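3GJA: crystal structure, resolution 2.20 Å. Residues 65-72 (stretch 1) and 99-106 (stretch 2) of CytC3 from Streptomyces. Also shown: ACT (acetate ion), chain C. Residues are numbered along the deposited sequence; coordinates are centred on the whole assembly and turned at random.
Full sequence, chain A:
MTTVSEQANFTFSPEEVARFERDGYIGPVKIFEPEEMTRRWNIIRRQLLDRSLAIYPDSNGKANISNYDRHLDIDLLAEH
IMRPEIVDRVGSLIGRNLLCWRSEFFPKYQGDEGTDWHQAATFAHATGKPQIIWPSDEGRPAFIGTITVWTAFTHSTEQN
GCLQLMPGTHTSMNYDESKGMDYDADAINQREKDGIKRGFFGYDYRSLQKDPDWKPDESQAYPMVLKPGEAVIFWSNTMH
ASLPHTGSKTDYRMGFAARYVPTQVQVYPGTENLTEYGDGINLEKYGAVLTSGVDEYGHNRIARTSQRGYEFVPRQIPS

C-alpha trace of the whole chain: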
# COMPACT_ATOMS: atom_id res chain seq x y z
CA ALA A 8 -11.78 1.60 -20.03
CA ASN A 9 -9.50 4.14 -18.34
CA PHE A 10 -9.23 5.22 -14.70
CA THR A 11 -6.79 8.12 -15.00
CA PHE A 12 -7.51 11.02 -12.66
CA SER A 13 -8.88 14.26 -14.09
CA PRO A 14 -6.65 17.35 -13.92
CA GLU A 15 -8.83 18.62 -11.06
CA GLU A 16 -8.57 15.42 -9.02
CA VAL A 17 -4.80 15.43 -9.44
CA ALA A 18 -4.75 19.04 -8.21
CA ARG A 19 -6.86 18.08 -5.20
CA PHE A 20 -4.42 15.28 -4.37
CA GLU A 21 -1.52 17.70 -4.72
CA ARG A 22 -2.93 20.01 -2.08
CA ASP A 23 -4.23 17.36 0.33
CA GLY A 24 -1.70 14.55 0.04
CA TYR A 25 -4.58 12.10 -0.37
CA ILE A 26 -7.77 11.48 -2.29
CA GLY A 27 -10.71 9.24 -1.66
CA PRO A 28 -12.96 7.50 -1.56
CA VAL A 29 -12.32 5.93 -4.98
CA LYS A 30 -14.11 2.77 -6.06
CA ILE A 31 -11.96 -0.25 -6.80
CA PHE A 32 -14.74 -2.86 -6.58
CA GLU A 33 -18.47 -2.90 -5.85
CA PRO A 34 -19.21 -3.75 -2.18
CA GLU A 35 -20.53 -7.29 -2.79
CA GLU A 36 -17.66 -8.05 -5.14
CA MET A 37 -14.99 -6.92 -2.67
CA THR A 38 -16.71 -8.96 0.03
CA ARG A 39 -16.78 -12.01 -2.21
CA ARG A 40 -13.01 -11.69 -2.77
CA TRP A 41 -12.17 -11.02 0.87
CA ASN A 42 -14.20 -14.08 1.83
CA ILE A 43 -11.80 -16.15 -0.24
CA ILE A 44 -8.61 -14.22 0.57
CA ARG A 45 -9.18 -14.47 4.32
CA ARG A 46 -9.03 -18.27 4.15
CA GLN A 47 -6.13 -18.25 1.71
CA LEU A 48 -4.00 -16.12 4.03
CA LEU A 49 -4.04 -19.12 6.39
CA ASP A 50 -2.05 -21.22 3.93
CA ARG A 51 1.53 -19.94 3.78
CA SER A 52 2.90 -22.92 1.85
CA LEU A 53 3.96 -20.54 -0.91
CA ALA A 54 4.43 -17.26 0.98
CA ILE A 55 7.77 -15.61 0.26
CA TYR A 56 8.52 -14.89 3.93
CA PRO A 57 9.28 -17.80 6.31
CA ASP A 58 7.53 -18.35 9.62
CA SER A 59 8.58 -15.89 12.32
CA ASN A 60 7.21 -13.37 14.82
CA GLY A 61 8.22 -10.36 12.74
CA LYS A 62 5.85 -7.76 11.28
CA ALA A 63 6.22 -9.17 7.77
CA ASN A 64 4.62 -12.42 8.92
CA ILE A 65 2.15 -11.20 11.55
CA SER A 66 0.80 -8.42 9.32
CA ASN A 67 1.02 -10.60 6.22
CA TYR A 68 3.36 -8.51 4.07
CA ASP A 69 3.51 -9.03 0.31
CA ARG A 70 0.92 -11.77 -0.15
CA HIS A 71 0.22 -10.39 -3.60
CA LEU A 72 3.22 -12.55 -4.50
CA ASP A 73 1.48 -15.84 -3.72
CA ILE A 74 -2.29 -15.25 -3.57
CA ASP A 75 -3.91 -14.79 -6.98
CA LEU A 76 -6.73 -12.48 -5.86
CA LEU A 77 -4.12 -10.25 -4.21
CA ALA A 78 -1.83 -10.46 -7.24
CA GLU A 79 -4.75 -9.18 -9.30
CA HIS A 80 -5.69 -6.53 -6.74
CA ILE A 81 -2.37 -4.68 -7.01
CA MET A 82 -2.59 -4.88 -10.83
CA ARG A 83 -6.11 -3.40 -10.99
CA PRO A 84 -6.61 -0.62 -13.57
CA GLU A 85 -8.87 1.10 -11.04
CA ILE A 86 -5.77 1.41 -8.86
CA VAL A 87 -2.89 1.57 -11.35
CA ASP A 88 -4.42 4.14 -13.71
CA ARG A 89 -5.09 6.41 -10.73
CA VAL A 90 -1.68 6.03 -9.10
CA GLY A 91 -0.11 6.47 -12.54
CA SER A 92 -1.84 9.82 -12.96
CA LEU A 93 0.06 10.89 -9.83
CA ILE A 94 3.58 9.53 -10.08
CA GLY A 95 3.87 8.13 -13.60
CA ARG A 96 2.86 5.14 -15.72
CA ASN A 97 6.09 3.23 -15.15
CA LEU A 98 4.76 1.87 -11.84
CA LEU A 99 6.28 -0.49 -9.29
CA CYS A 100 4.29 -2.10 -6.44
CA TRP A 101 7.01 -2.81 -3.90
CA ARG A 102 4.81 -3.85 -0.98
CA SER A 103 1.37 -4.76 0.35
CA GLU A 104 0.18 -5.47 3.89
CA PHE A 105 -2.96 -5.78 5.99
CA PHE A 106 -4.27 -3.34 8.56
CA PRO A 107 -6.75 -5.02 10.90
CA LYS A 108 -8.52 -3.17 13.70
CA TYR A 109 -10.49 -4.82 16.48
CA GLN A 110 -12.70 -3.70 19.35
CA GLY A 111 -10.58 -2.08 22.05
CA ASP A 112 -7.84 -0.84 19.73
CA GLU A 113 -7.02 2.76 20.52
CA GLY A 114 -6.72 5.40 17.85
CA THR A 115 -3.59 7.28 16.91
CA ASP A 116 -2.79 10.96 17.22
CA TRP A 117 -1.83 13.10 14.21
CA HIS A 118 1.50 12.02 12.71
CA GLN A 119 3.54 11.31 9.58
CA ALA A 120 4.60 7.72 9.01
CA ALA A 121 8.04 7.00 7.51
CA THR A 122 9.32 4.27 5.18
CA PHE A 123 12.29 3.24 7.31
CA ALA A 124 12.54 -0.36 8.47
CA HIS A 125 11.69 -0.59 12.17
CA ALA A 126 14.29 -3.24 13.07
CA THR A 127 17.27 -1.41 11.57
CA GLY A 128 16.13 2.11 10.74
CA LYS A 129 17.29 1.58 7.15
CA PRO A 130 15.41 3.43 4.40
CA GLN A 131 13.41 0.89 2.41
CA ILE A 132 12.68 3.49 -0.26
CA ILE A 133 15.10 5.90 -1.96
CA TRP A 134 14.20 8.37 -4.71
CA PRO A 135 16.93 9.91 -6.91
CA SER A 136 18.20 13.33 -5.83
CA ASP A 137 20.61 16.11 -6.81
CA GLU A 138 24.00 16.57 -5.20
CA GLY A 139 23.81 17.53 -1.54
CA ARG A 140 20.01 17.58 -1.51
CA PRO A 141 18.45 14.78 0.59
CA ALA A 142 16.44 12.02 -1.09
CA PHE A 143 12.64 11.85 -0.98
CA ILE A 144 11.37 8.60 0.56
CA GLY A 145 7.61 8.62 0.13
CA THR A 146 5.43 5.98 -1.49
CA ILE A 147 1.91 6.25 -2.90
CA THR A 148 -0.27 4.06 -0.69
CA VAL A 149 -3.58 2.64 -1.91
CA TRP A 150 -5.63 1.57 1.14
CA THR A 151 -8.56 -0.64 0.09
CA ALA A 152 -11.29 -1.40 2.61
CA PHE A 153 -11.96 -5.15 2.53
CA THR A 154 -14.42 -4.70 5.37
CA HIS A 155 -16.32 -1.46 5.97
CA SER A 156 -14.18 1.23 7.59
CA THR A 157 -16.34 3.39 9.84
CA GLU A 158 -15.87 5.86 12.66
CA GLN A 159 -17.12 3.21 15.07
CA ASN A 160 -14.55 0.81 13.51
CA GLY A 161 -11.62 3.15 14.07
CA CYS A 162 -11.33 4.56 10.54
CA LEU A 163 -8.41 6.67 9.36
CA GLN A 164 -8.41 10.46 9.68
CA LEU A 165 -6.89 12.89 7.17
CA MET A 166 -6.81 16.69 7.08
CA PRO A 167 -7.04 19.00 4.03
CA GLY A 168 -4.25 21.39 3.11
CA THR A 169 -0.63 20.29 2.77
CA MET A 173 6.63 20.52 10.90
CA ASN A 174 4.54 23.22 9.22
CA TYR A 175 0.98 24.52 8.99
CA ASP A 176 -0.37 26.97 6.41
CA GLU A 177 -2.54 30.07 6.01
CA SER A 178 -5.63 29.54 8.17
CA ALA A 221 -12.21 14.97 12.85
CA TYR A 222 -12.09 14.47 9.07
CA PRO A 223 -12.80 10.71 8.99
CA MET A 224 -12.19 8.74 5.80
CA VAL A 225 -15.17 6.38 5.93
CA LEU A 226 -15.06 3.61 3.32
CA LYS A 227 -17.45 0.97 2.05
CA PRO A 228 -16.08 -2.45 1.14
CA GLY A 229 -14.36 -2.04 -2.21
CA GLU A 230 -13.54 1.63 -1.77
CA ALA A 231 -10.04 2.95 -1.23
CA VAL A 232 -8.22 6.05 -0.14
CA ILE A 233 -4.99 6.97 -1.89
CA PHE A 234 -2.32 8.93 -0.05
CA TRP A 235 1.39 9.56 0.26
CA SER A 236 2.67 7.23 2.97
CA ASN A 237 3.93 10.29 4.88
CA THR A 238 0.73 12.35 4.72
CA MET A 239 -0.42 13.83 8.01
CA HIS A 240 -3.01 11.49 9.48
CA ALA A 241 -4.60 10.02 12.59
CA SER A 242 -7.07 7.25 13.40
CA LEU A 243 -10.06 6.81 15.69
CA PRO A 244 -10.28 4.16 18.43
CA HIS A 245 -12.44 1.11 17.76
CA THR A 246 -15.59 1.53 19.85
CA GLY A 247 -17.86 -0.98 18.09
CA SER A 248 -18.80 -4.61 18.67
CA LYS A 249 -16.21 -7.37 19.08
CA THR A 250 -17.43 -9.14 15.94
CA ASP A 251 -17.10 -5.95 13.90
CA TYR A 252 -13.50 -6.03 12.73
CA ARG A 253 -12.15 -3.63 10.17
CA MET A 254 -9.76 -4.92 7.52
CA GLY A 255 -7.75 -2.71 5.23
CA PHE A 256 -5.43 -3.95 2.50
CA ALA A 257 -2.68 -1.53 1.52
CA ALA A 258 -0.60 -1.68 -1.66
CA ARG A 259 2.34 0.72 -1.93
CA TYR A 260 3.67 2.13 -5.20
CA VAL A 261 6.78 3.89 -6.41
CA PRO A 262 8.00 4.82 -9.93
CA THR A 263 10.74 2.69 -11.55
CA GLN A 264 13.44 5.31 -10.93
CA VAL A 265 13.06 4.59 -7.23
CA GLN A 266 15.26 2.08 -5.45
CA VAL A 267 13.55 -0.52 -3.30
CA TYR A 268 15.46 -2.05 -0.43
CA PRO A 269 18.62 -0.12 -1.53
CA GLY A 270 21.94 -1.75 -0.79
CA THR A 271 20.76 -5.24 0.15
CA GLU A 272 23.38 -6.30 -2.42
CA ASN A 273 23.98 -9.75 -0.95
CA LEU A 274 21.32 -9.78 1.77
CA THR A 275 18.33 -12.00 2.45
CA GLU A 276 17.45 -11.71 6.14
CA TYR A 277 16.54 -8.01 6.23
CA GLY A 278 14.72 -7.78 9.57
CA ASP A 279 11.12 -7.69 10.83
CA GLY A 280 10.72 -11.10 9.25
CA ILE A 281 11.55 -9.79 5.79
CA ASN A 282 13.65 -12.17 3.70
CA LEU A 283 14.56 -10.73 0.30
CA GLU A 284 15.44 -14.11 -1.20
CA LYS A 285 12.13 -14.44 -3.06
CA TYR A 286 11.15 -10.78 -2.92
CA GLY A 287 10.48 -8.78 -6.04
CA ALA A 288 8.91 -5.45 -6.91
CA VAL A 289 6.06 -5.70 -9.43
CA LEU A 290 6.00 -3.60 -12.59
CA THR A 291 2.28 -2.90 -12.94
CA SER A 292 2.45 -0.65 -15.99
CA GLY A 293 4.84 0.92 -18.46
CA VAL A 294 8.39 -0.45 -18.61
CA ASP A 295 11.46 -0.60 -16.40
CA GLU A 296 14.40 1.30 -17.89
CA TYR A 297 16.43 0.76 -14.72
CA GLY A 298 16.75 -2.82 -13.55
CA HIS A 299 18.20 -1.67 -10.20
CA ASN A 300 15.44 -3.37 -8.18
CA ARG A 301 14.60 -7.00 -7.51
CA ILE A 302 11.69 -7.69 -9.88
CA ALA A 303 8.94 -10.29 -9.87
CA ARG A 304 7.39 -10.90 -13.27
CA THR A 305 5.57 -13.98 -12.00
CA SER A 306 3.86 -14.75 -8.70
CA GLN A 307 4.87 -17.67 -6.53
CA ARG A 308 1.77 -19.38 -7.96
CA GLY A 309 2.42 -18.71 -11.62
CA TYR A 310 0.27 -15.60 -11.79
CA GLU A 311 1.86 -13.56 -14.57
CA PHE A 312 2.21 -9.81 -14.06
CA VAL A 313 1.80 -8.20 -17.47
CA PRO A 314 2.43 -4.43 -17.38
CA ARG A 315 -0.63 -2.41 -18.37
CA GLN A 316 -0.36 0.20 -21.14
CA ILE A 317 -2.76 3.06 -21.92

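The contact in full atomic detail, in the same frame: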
# COMPACT_ATOMS: atom_id res chain seq x y z
N ILE A 65 3.34 -11.52 10.77
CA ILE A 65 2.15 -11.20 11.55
C ILE A 65 1.17 -10.28 10.83
O ILE A 65 -0.04 -10.43 10.98
CB ILE A 65 2.55 -10.59 12.90
CG1 ILE A 65 3.48 -11.56 13.63
CG2 ILE A 65 1.32 -10.33 13.76
CD1 ILE A 65 2.87 -12.93 13.87
N SER A 66 1.68 -9.33 10.05
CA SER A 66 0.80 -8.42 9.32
C SER A 66 0.67 -8.82 7.86
O SER A 66 0.20 -8.06 7.02
CB SER A 66 1.32 -6.98 9.42
OG SER A 66 1.21 -6.52 10.75
N ASN A 67 1.09 -10.05 7.56
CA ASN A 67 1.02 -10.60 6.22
C ASN A 67 1.48 -9.69 5.07
O ASN A 67 0.70 -9.33 4.18
CB ASN A 67 -0.39 -11.12 5.95
CG ASN A 67 -0.53 -12.59 6.29
OD1 ASN A 67 0.27 -13.40 5.83
ND2 ASN A 67 -1.53 -12.94 7.08
N TYR A 68 2.76 -9.34 5.10
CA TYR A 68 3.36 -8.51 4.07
C TYR A 68 3.51 -9.27 2.76
O TYR A 68 3.77 -10.48 2.75
CB TYR A 68 4.77 -8.07 4.49
CG TYR A 68 4.86 -6.91 5.45
CD1 TYR A 68 3.84 -6.66 6.38
CD2 TYR A 68 5.99 -6.09 5.47
CE1 TYR A 68 3.96 -5.61 7.30
CE2 TYR A 68 6.11 -5.05 6.38
CZ TYR A 68 5.09 -4.81 7.29
OH TYR A 68 5.22 -3.77 8.18
N ASP A 69 3.34 -8.53 1.67
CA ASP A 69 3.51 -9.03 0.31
C ASP A 69 2.87 -10.36 -0.10
O ASP A 69 3.52 -11.19 -0.75
CB ASP A 69 5.01 -9.05 0.00
CG ASP A 69 5.67 -7.71 0.24
OD1 ASP A 69 5.04 -6.69 -0.12
OD2 ASP A 69 6.80 -7.66 0.76
N ARG A 70 1.61 -10.55 0.23
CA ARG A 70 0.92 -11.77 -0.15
C ARG A 70 0.42 -11.70 -1.58
O ARG A 70 -0.12 -12.67 -2.11
CB ARG A 70 -0.23 -12.04 0.80
CG ARG A 70 0.25 -12.35 2.19
CD ARG A 70 1.09 -13.62 2.19
NE ARG A 70 0.61 -14.48 3.26
CZ ARG A 70 0.02 -15.65 3.08
NH1 ARG A 70 -0.16 -16.14 1.87
NH2 ARG A 70 -0.45 -16.30 4.14
N HIS A 71 0.61 -10.54 -2.21
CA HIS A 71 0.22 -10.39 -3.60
C HIS A 71 1.21 -11.20 -4.45
O HIS A 71 1.05 -11.32 -5.66
CB HIS A 71 0.25 -8.92 -4.03
CG HIS A 71 1.58 -8.27 -3.85
ND1 HIS A 71 2.09 -7.93 -2.61
CD2 HIS A 71 2.53 -7.93 -4.76
CE1 HIS A 71 3.29 -7.41 -2.76
NE2 HIS A 71 3.59 -7.40 -4.05
N LEU A 72 2.23 -11.75 -3.80
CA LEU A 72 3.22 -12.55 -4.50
C LEU A 72 2.91 -14.05 -4.44
O LEU A 72 3.63 -14.85 -5.01
CB LEU A 72 4.63 -12.29 -3.95
CG LEU A 72 5.15 -10.88 -4.26
CD1 LEU A 72 6.57 -10.73 -3.75
CD2 LEU A 72 5.10 -10.63 -5.76
N LEU A 99 5.78 0.65 -10.05
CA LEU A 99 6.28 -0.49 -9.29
C LEU A 99 5.48 -0.63 -7.98
O LEU A 99 5.29 0.35 -7.25
CB LEU A 99 7.75 -0.25 -8.94
CG LEU A 99 8.88 -1.15 -9.42
CD1 LEU A 99 8.69 -1.56 -10.87
CD2 LEU A 99 10.20 -0.40 -9.21
N CYS A 100 4.99 -1.84 -7.70
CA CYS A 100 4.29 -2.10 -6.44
C CYS A 100 5.36 -2.84 -5.65
O CYS A 100 5.65 -4.00 -5.93
CB CYS A 100 3.08 -3.01 -6.62
SG CYS A 100 2.31 -3.49 -5.03
N TRP A 101 5.94 -2.18 -4.66
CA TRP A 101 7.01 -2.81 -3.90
C TRP A 101 6.57 -3.45 -2.58
O TRP A 101 7.37 -4.09 -1.91
CB TRP A 101 8.11 -1.79 -3.62
CG TRP A 101 7.69 -0.75 -2.66
CD1 TRP A 101 6.90 0.34 -2.90
CD2 TRP A 101 8.00 -0.71 -1.26
NE1 TRP A 101 6.70 1.05 -1.75
CE2 TRP A 101 7.37 0.42 -0.72
CE3 TRP A 101 8.76 -1.53 -0.41
CZ2 TRP A 101 7.46 0.76 0.63
CZ3 TRP A 101 8.85 -1.20 0.93
CH2 TRP A 101 8.21 -0.06 1.44
N ARG A 102 5.31 -3.26 -2.22
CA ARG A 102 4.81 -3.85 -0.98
C ARG A 102 3.29 -3.76 -0.80
O ARG A 102 2.62 -2.89 -1.37
CB ARG A 102 5.48 -3.21 0.22
CG ARG A 102 4.85 -3.61 1.56
CD ARG A 102 5.54 -2.96 2.73
NE ARG A 102 6.88 -3.48 2.95
CZ ARG A 102 7.67 -3.08 3.93
NH1 ARG A 102 7.25 -2.15 4.78
NH2 ARG A 102 8.88 -3.60 4.08
N SER A 103 2.77 -4.70 -0.01
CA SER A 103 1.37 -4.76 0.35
C SER A 103 1.34 -5.35 1.76
O SER A 103 2.25 -6.10 2.15
CB SER A 103 0.58 -5.63 -0.63
OG SER A 103 0.71 -7.00 -0.33
N GLU A 104 0.31 -4.99 2.52
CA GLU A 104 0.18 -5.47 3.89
C GLU A 104 -1.25 -5.25 4.36
O GLU A 104 -2.00 -4.50 3.74
CB GLU A 104 1.12 -4.71 4.81
CG GLU A 104 0.85 -3.21 4.81
CD GLU A 104 2.01 -2.42 5.40
OE1 GLU A 104 2.18 -2.44 6.64
OE2 GLU A 104 2.74 -1.79 4.61
N PHE A 105 -1.62 -5.91 5.45
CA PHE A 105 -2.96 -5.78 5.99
C PHE A 105 -2.98 -4.90 7.23
O PHE A 105 -2.01 -4.84 7.98
CB PHE A 105 -3.55 -7.15 6.32
CG PHE A 105 -3.85 -7.98 5.09
CD1 PHE A 105 -2.83 -8.61 4.39
CD2 PHE A 105 -5.16 -8.11 4.63
CE1 PHE A 105 -3.10 -9.35 3.24
CE2 PHE A 105 -5.45 -8.85 3.48
CZ PHE A 105 -4.41 -9.48 2.78
N PHE A 106 -4.10 -4.21 7.42
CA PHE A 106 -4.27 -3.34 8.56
C PHE A 106 -5.58 -3.68 9.25
O PHE A 106 -6.63 -3.13 8.94
CB PHE A 106 -4.28 -1.89 8.11
CG PHE A 106 -2.92 -1.37 7.74
CD1 PHE A 106 -1.98 -1.11 8.72
CD2 PHE A 106 -2.60 -1.12 6.42
CE1 PHE A 106 -0.72 -0.60 8.40
CE2 PHE A 106 -1.35 -0.61 6.07
CZ PHE A 106 -0.41 -0.35 7.06
C ACT C . 9.06 -1.94 8.13
O ACT C . 8.26 -1.37 7.21
OXT ACT C . 9.28 -1.37 9.18
CH3 ACT C . 9.69 -3.28 7.86
O HOH W 1 0.01 -8.84 1.47
O HOH W 2 7.85 -5.12 0.62
O HOH W 3 6.23 -6.45 -4.78

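Residues 99-106 form part of a β-strand, whereas the segment facing it, residues 65-72, leaves a helix at Ser 66, runs as loop and closes in a 3-10 segment at 70-72. The touching parts run in roughly opposing directions, 140° apart, and come closest where the CA of Tyr 68 lies 4.4 Å from the CA of Glu 104. Only two direct hydrogen bonds join backbone to backbone: Phe 105 N donates to Ser 66 O (3.2 Å), and Asp 69 N donates to Ser 103 O (2.7 Å), both nearly straight. Ser 103 O also receives a CA-H...O contact from Tyr 68 CA at 3.3 Å.

Asp 69 completes the pairing with its side chain. Its OD1 accepts from Ser 103 N at 3.0 Å, so a carboxylate does what a strand carbonyl would otherwise do, while its OD2 takes a hydrogen bond from water 2, which also links Trp 101 O and Arg 102 NE.

Ser 103 suits the centre of the contact because its small hydroxyl can serve several partners. Its OG lies 2.8 Å from His 71 ND1, a hydrogen bond in the plane of the imidazole, and 2.7 Å from water 1, which donates to Asn 67 O and accepts from Arg 70 N. His 71 thus uses its ring edge for polar bonding and leaves a face to Cys 100, whose SG sits 4.5 Å from the ring centroid.

Tyr 68 packs its ring atom CE2 over one face of the Arg 102 guanidinium, 3.5 Å from Arg 102 NH1. Acetate lies at the edge of that group, where its O accepts from Arg 102 NH1 at 2.7 Å. The Phe 105 ring presents its edge to the carbonyl oxygens of Ser 66 and Asn 67.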